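Local structure of mannitol dehydrogenase (Helicobacter pylori, 3TWO) at the interface of chains A and B. The protein catalyses the NADP(H)-dependent interconversion of cinnamyl alcohols and the matching aldehydes, as a zinc-containing cinnamyl-alcohol dehydrogenase of the medium-chain family. Numbering follows the deposited sequence. Chains: chain A/B, Mannitol dehydrogenase.

Contacts 1 and 3 adjoin, their C-alpha centres about 7 Å apart, and they share A:Phe108 and A:Gly290. The C-alpha centre of contact 2 is about 21 Å from that of contact 1 and 22 Å from that of contact 3. Contact 2 is largely the twin of contact 1 with the chains exchanged: Gln105, Phe171, Tyr257 and Asn285 recur in both. Contact 3 takes up helix 277-282, which runs into the loop of contact 1. Each subunit offers stretch 281-285 to the end of its neighbour's strand 287-290 and the loop beyond, consistent with this family's common dimers; the structure alone proves no solution state.

Contact 1: the interface of chains A and B. Residues chain A 105, 108, 171, 290; chain B 257, 284-285.
The carbonyl oxygen of A:Gly290, at the end of strand 287-290, accepts a hydrogen bond from the backbone N of B:Asn285 at 3.0 Å. The bond is fairly straight, and the donor arrives nearly along the C=O axis. Beside it, B:Gly284 lies obliquely above the CZ corner of the A:Phe108 ring, with CZ 4.0 Å from the glycine CA.

The side chain of B:Asn285 turns to A:Phe171. Its amide oxygen OD1 stands 3.3 Å above the plane of the phenyl ring, over the centre, and the amide is steep to the ring, 77° between planes. B:Asn285 CB meets the far end of that ring, 3.7 Å from A:Phe171 CZ.

An adjacent ring completes the clasp: A:Phe171 points its CD1-CE1 edge at a face of B:Tyr257, with planes 69° apart and CD1 3.5 Å from the tyrosine CZ. The tyrosine side chain, with CG opposite the backbone N (chi1 178°), slides past the phenylalanine in the opposite direction and carries its phenol oxygen OH to 3.3 Å from A:Phe171 CD1. A:Gln105 crosses B:Tyr257 at about a right angle, its amide NE2 3.9 Å from the tyrosine CE1.

A backbone hydrogen bond and the edge-to-face aromatic pair thus join the end of a strand and helix 158-171 of one subunit to loops of the other, presumably steadying the dimer.

Contact 2: the interface of chains A and B. Residues chain A 257-258, 285, 287; chain B 105, 171, 291.
B:Phe171 is wedged among A:Tyr257, A:Asn258, A:Asn285 and A:Lys287 and buries 107 Å² of its surface. Its CD1-CE1 edge meets a face of A:Tyr257: CE1 lies 3.5 Å above the tyrosine plane, offset toward the rim, and the two planes are 73° apart. On a face of the phenylalanine itself, the amide oxygen OD1 of A:Asn285 sits over the centre, 3.4 Å above the plane. On the side of the opposite face, off the rim, the extended chain of A:Lys287 lays its CE methylene 3.6 Å from B:Phe171 CE2, an apolar use of a lysine, so the ring is gripped from both faces. The A:Asn258 side chain passes obliquely by the CE1-CZ end, its amide turned 83° from the ring and its CB 3.7 Å from B:Phe171 CE1.

Further out, a water bridges the subunits. It lies 2.7 Å from the hydroxyl OG of B:Ser291 and 3.2 Å from A:Asn285 OD1, a polar partner for the oxygen that sits over the ring. The A:Asn285 side chain, with CG opposite its carbonyl carbon (chi1 -63°), also brings ND2 toward the amide of B:Gln105, which approaches from the opposite direction.

In the fold, B:Phe171 closes helix 158-171, while A:Tyr257 and A:Asn258 form the turn between strands 255-256 and 259-263, and A:Asn285 precedes strand 287-290; the helix end is therefore inserted against two neighbouring loops of the partner's coenzyme-binding domain.

Contact 3: the interface of chains A and B. Residues chain A 108, 263-264, 266, 290-292; chain B 281-282.
B:Ile281, near the end of helix 277-282, lodges its side chain among chain A residues around the ends of strands 259-263 and 287-290, in the coenzyme-binding Rossmann domain of this medium-chain zinc dehydrogenase. It buries 87 Å².

The two branches divide the work. Placed opposite the carbonyl carbon (chi1 -75°), CG1 enters between backbone groups, 3.3 Å from the carbonyl oxygen of A:Leu263 and 3.8 Å from A:Gly290 CA. The terminal methyl CD1 carries on to A:Val264, lying 3.8 Å from its CA, and meets A:Leu266 tip to tip. The CD1 methyls of B:Ile281 and A:Leu266 are 3.3 Å apart, tighter than usual, but the leucine torsions are nearly eclipsed (chi2 -7°), so its placement is uncertain and little should rest on this pair. The other branch, CG2, serves A:Leu292, whose side chain crosses the isoleucine at about a right angle. That leucine holds CG opposite its backbone N (chi1 -171°), which directs the branch so that CD1 comes 3.6 Å from B:Ile281 CG2.

B:His282, the last residue of the helix, buries 22 Å²; among the residues given here, its carbonyl makes the contact. That oxygen lies 3.2 Å from CE2 of A:Phe108, tilted out of the ring plane, whereas the carbonyl oxygen of B:Ile281 lies in the plane of the ring, at its edge. Weak electrostatic attraction between these oxygens and the ring's C-H groups is plausible.

Contact 1: the interface of chains A and B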
loop_
_atom_site.group_PDB
_atom_site.type_symbol
_atom_site.label_atom_id
_atom_site.label_comp_id
_atom_site.label_asym_id
_atom_site.label_seq_id
_atom_site.Cartn_x
_atom_site.Cartn_y
_atom_site.Cartn_z
ATOM N N GLN A 105 19.989 -7.436 3.604
ATOM C CA GLN A 105 19.183 -6.855 2.516
ATOM C C GLN A 105 20.071 -5.958 1.648
ATOM O O GLN A 105 19.789 -4.743 1.528
ATOM C CB GLN A 105 18.073 -5.952 3.100
ATOM C CG GLN A 105 17.179 -6.584 4.087
ATOM C CD GLN A 105 16.112 -7.387 3.391
ATOM O OE1 GLN A 105 16.397 -8.503 2.922
ATOM N NE2 GLN A 105 14.864 -6.816 3.275
ATOM N N PHE A 108 19.119 -3.215 -0.927
ATOM C CA PHE A 108 18.776 -1.858 -0.534
ATOM C C PHE A 108 19.971 -0.990 -0.122
ATOM O O PHE A 108 19.770 0.179 0.174
ATOM C CB PHE A 108 17.743 -1.877 0.592
ATOM C CG PHE A 108 16.412 -2.385 0.140
ATOM C CD1 PHE A 108 15.888 -3.575 0.653
ATOM C CD2 PHE A 108 15.671 -1.655 -0.822
ATOM C CE1 PHE A 108 14.610 -4.042 0.199
ATOM C CE2 PHE A 108 14.408 -2.111 -1.265
ATOM C CZ PHE A 108 13.893 -3.285 -0.760
ATOM N N PHE A 171 7.479 -13.406 3.284
ATOM C CA PHE A 171 7.321 -12.157 4.081
ATOM C C PHE A 171 5.857 -12.050 4.505
ATOM O O PHE A 171 5.569 -11.635 5.618
ATOM C CB PHE A 171 7.729 -10.952 3.227
ATOM C CG PHE A 171 7.343 -9.600 3.814
ATOM C CD1 PHE A 171 7.965 -9.104 4.982
ATOM C CD2 PHE A 171 6.417 -8.779 3.142
ATOM C CE1 PHE A 171 7.605 -7.850 5.472
ATOM C CE2 PHE A 171 6.090 -7.532 3.624
ATOM C CZ PHE A 171 6.670 -7.076 4.797
ATOM N N GLY A 290 5.798 -3.179 -1.932
ATOM C CA GLY A 290 6.708 -3.648 -3.029
ATOM C C GLY A 290 7.782 -4.590 -2.476
ATOM O O GLY A 290 8.072 -4.567 -1.282
ATOM N N TYR B 257 10.861 -2.278 8.553
ATOM C CA TYR B 257 10.499 -3.511 7.830
ATOM C C TYR B 257 9.191 -4.057 8.416
ATOM O O TYR B 257 9.103 -4.165 9.629
ATOM C CB TYR B 257 11.631 -4.532 8.028
ATOM C CG TYR B 257 11.448 -5.912 7.392
ATOM C CD1 TYR B 257 11.923 -6.180 6.092
ATOM C CD2 TYR B 257 10.885 -6.973 8.134
ATOM C CE1 TYR B 257 11.812 -7.494 5.533
ATOM C CE2 TYR B 257 10.731 -8.263 7.594
ATOM C CZ TYR B 257 11.197 -8.531 6.298
ATOM O OH TYR B 257 11.101 -9.829 5.800
ATOM N N GLY B 284 10.787 -1.085 -0.105
ATOM C CA GLY B 284 10.079 -2.340 -0.027
ATOM C C GLY B 284 9.760 -2.809 1.391
ATOM O O GLY B 284 10.386 -2.338 2.357
ATOM N N ASN B 285 8.766 -3.714 1.488
ATOM C CA ASN B 285 8.387 -4.396 2.749
ATOM C C ASN B 285 7.782 -3.425 3.749
ATOM O O ASN B 285 7.830 -3.657 4.957
ATOM C CB ASN B 285 9.572 -5.187 3.398
ATOM C CG ASN B 285 10.089 -6.294 2.485
ATOM O OD1 ASN B 285 9.451 -7.322 2.280
ATOM N ND2 ASN B 285 11.198 -6.054 1.889
#

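Contact 2: the interface of chains A and B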
loop_
_atom_site.group_PDB
_atom_site.type_symbol
_atom_site.label_atom_id
_atom_site.label_comp_id
_atom_site.label_asym_id
_atom_site.label_seq_id
_atom_site.Cartn_x
_atom_site.Cartn_y
_atom_site.Cartn_z
ATOM N N TYR A 257 -10.351 -8.427 3.564
ATOM C CA TYR A 257 -9.934 -7.544 4.641
ATOM C C TYR A 257 -8.621 -8.035 5.298
ATOM O O TYR A 257 -8.472 -9.205 5.604
ATOM C CB TYR A 257 -11.063 -7.525 5.633
ATOM C CG TYR A 257 -10.798 -6.822 6.967
ATOM C CD1 TYR A 257 -11.316 -5.509 7.199
ATOM C CD2 TYR A 257 -10.144 -7.502 8.031
ATOM C CE1 TYR A 257 -11.132 -4.859 8.477
ATOM C CE2 TYR A 257 -9.979 -6.890 9.286
ATOM C CZ TYR A 257 -10.502 -5.564 9.500
ATOM O OH TYR A 257 -10.379 -4.972 10.727
ATOM N N ASN A 258 -7.671 -7.145 5.482
ATOM C CA ASN A 258 -6.356 -7.513 5.973
ATOM C C ASN A 258 -5.504 -8.319 4.965
ATOM O O ASN A 258 -4.495 -8.949 5.371
ATOM C CB ASN A 258 -6.390 -8.224 7.344
ATOM C CG ASN A 258 -5.145 -7.991 8.103
ATOM O OD1 ASN A 258 -4.614 -6.887 8.070
ATOM N ND2 ASN A 258 -4.591 -9.031 8.698
ATOM N N ASN A 285 -8.494 -1.112 4.197
ATOM C CA ASN A 285 -8.090 -2.330 4.963
ATOM C C ASN A 285 -7.413 -3.420 4.139
ATOM O O ASN A 285 -7.471 -4.604 4.509
ATOM C CB ASN A 285 -9.298 -2.906 5.777
ATOM C CG ASN A 285 -9.761 -1.931 6.808
ATOM O OD1 ASN A 285 -9.089 -1.688 7.832
ATOM N ND2 ASN A 285 -10.857 -1.328 6.554
ATOM N N LYS A 287 -3.729 -4.155 2.278
ATOM C CA LYS A 287 -2.395 -3.592 2.360
ATOM C C LYS A 287 -1.650 -3.847 1.076
ATOM O O LYS A 287 -1.796 -4.910 0.446
ATOM C CB LYS A 287 -1.626 -4.200 3.525
ATOM C CG LYS A 287 -2.349 -4.103 4.854
ATOM C CD LYS A 287 -1.449 -4.453 6.061
ATOM C CE LYS A 287 -2.259 -4.462 7.349
ATOM N NZ LYS A 287 -1.376 -4.569 8.529
ATOM N N GLN B 105 -19.312 -3.209 8.002
ATOM C CA GLN B 105 -18.546 -2.140 7.370
ATOM C C GLN B 105 -19.486 -1.430 6.372
ATOM O O GLN B 105 -19.194 -1.365 5.155
ATOM C CB GLN B 105 -17.381 -2.741 6.584
ATOM C CG GLN B 105 -16.462 -3.603 7.341
ATOM C CD GLN B 105 -15.296 -2.799 7.792
ATOM O OE1 GLN B 105 -15.390 -2.107 8.814
ATOM N NE2 GLN B 105 -14.170 -2.838 7.017
ATOM N N PHE B 171 -6.959 -2.010 13.916
ATOM C CA PHE B 171 -6.663 -2.879 12.781
ATOM C C PHE B 171 -5.161 -3.257 12.678
ATOM O O PHE B 171 -4.849 -4.417 12.455
ATOM C CB PHE B 171 -7.112 -2.197 11.478
ATOM C CG PHE B 171 -6.771 -2.946 10.220
ATOM C CD1 PHE B 171 -7.431 -4.137 9.867
ATOM C CD2 PHE B 171 -5.824 -2.417 9.325
ATOM C CE1 PHE B 171 -7.136 -4.793 8.619
ATOM C CE2 PHE B 171 -5.534 -3.069 8.113
ATOM C CZ PHE B 171 -6.208 -4.263 7.754
ATOM N N SER B 291 -8.060 3.771 5.196
ATOM C CA SER B 291 -9.142 3.453 6.164
ATOM C C SER B 291 -10.241 4.511 5.984
ATOM O O SER B 291 -9.931 5.680 5.832
ATOM C CB SER B 291 -8.627 3.483 7.614
ATOM O OG SER B 291 -9.507 2.751 8.439
HETATM O O HOH W 1 -9.392 0.554 10.031
#

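Contact 3: the interface of chains A and B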
loop_
_atom_site.group_PDB
_atom_site.type_symbol
_atom_site.label_atom_id
_atom_site.label_comp_id
_atom_site.label_asym_id
_atom_site.label_seq_id
_atom_site.Cartn_x
_atom_site.Cartn_y
_atom_site.Cartn_z
ATOM N N PHE A 108 19.119 -3.215 -0.927
ATOM C CA PHE A 108 18.776 -1.858 -0.534
ATOM C C PHE A 108 19.971 -0.990 -0.122
ATOM O O PHE A 108 19.770 0.179 0.174
ATOM C CB PHE A 108 17.743 -1.877 0.592
ATOM C CG PHE A 108 16.412 -2.385 0.140
ATOM C CD1 PHE A 108 15.888 -3.575 0.653
ATOM C CD2 PHE A 108 15.671 -1.655 -0.822
ATOM C CE1 PHE A 108 14.610 -4.042 0.199
ATOM C CE2 PHE A 108 14.408 -2.111 -1.265
ATOM C CZ PHE A 108 13.893 -3.285 -0.760
ATOM N N LEU A 263 3.837 -6.138 -4.832
ATOM C CA LEU A 263 4.203 -5.619 -6.167
ATOM C C LEU A 263 5.647 -5.967 -6.500
ATOM O O LEU A 263 6.554 -5.602 -5.744
ATOM C CB LEU A 263 3.974 -4.085 -6.250
ATOM C CG LEU A 263 2.542 -3.604 -5.898
ATOM C CD1 LEU A 263 2.449 -2.076 -6.075
ATOM C CD2 LEU A 263 1.481 -4.259 -6.805
ATOM N N VAL A 264 5.865 -6.670 -7.599
ATOM C CA VAL A 264 7.244 -6.879 -8.081
ATOM C C VAL A 264 7.447 -6.420 -9.524
ATOM O O VAL A 264 8.521 -5.937 -9.852
ATOM C CB VAL A 264 7.777 -8.336 -7.885
ATOM C CG1 VAL A 264 7.793 -8.719 -6.364
ATOM C CG2 VAL A 264 6.945 -9.386 -8.732
ATOM N N LEU A 266 7.544 -4.294 -12.911
ATOM C CA LEU A 266 8.001 -2.914 -13.123
ATOM C C LEU A 266 7.833 -2.561 -14.589
ATOM O O LEU A 266 8.799 -2.652 -15.378
ATOM C CB LEU A 266 9.483 -2.823 -12.778
ATOM C CG LEU A 266 10.120 -2.294 -11.488
ATOM C CD1 LEU A 266 9.201 -1.654 -10.468
ATOM C CD2 LEU A 266 11.113 -3.238 -10.887
ATOM N N GLY A 290 5.798 -3.179 -1.932
ATOM C CA GLY A 290 6.708 -3.648 -3.029
ATOM C C GLY A 290 7.782 -4.590 -2.476
ATOM O O GLY A 290 8.072 -4.567 -1.282
ATOM N N SER A 291 8.328 -5.460 -3.317
ATOM C CA SER A 291 9.448 -6.319 -2.903
ATOM C C SER A 291 10.503 -6.209 -3.981
ATOM O O SER A 291 10.178 -6.142 -5.201
ATOM C CB SER A 291 9.003 -7.749 -2.749
ATOM O OG SER A 291 9.952 -8.550 -2.058
ATOM N N LEU A 292 11.737 -6.058 -3.528
ATOM C CA LEU A 292 12.882 -6.005 -4.404
ATOM C C LEU A 292 13.812 -7.221 -4.224
ATOM O O LEU A 292 14.453 -7.336 -3.144
ATOM C CB LEU A 292 13.687 -4.729 -4.119
ATOM C CG LEU A 292 14.820 -4.434 -5.112
ATOM C CD1 LEU A 292 14.379 -4.133 -6.570
ATOM C CD2 LEU A 292 15.606 -3.253 -4.600
ATOM N N ILE B 281 8.429 -0.589 -4.544
ATOM C CA ILE B 281 9.535 -1.517 -4.646
ATOM C C ILE B 281 10.808 -0.874 -4.101
ATOM O O ILE B 281 11.610 -1.545 -3.413
ATOM C CB ILE B 281 9.673 -2.028 -6.096
ATOM C CG1 ILE B 281 8.527 -3.043 -6.336
ATOM C CG2 ILE B 281 11.061 -2.673 -6.378
ATOM C CD1 ILE B 281 8.163 -3.247 -7.767
ATOM N N HIS B 282 10.980 0.426 -4.345
ATOM C CA HIS B 282 12.174 1.065 -3.824
ATOM C C HIS B 282 12.130 1.061 -2.291
ATOM O O HIS B 282 13.171 0.826 -1.619
ATOM C CB HIS B 282 12.313 2.485 -4.362
ATOM C CG HIS B 282 13.456 3.247 -3.768
ATOM N ND1 HIS B 282 13.281 4.434 -3.070
ATOM C CD2 HIS B 282 14.789 3.008 -3.773
ATOM C CE1 HIS B 282 14.460 4.900 -2.693
ATOM N NE2 HIS B 282 15.388 4.052 -3.104
#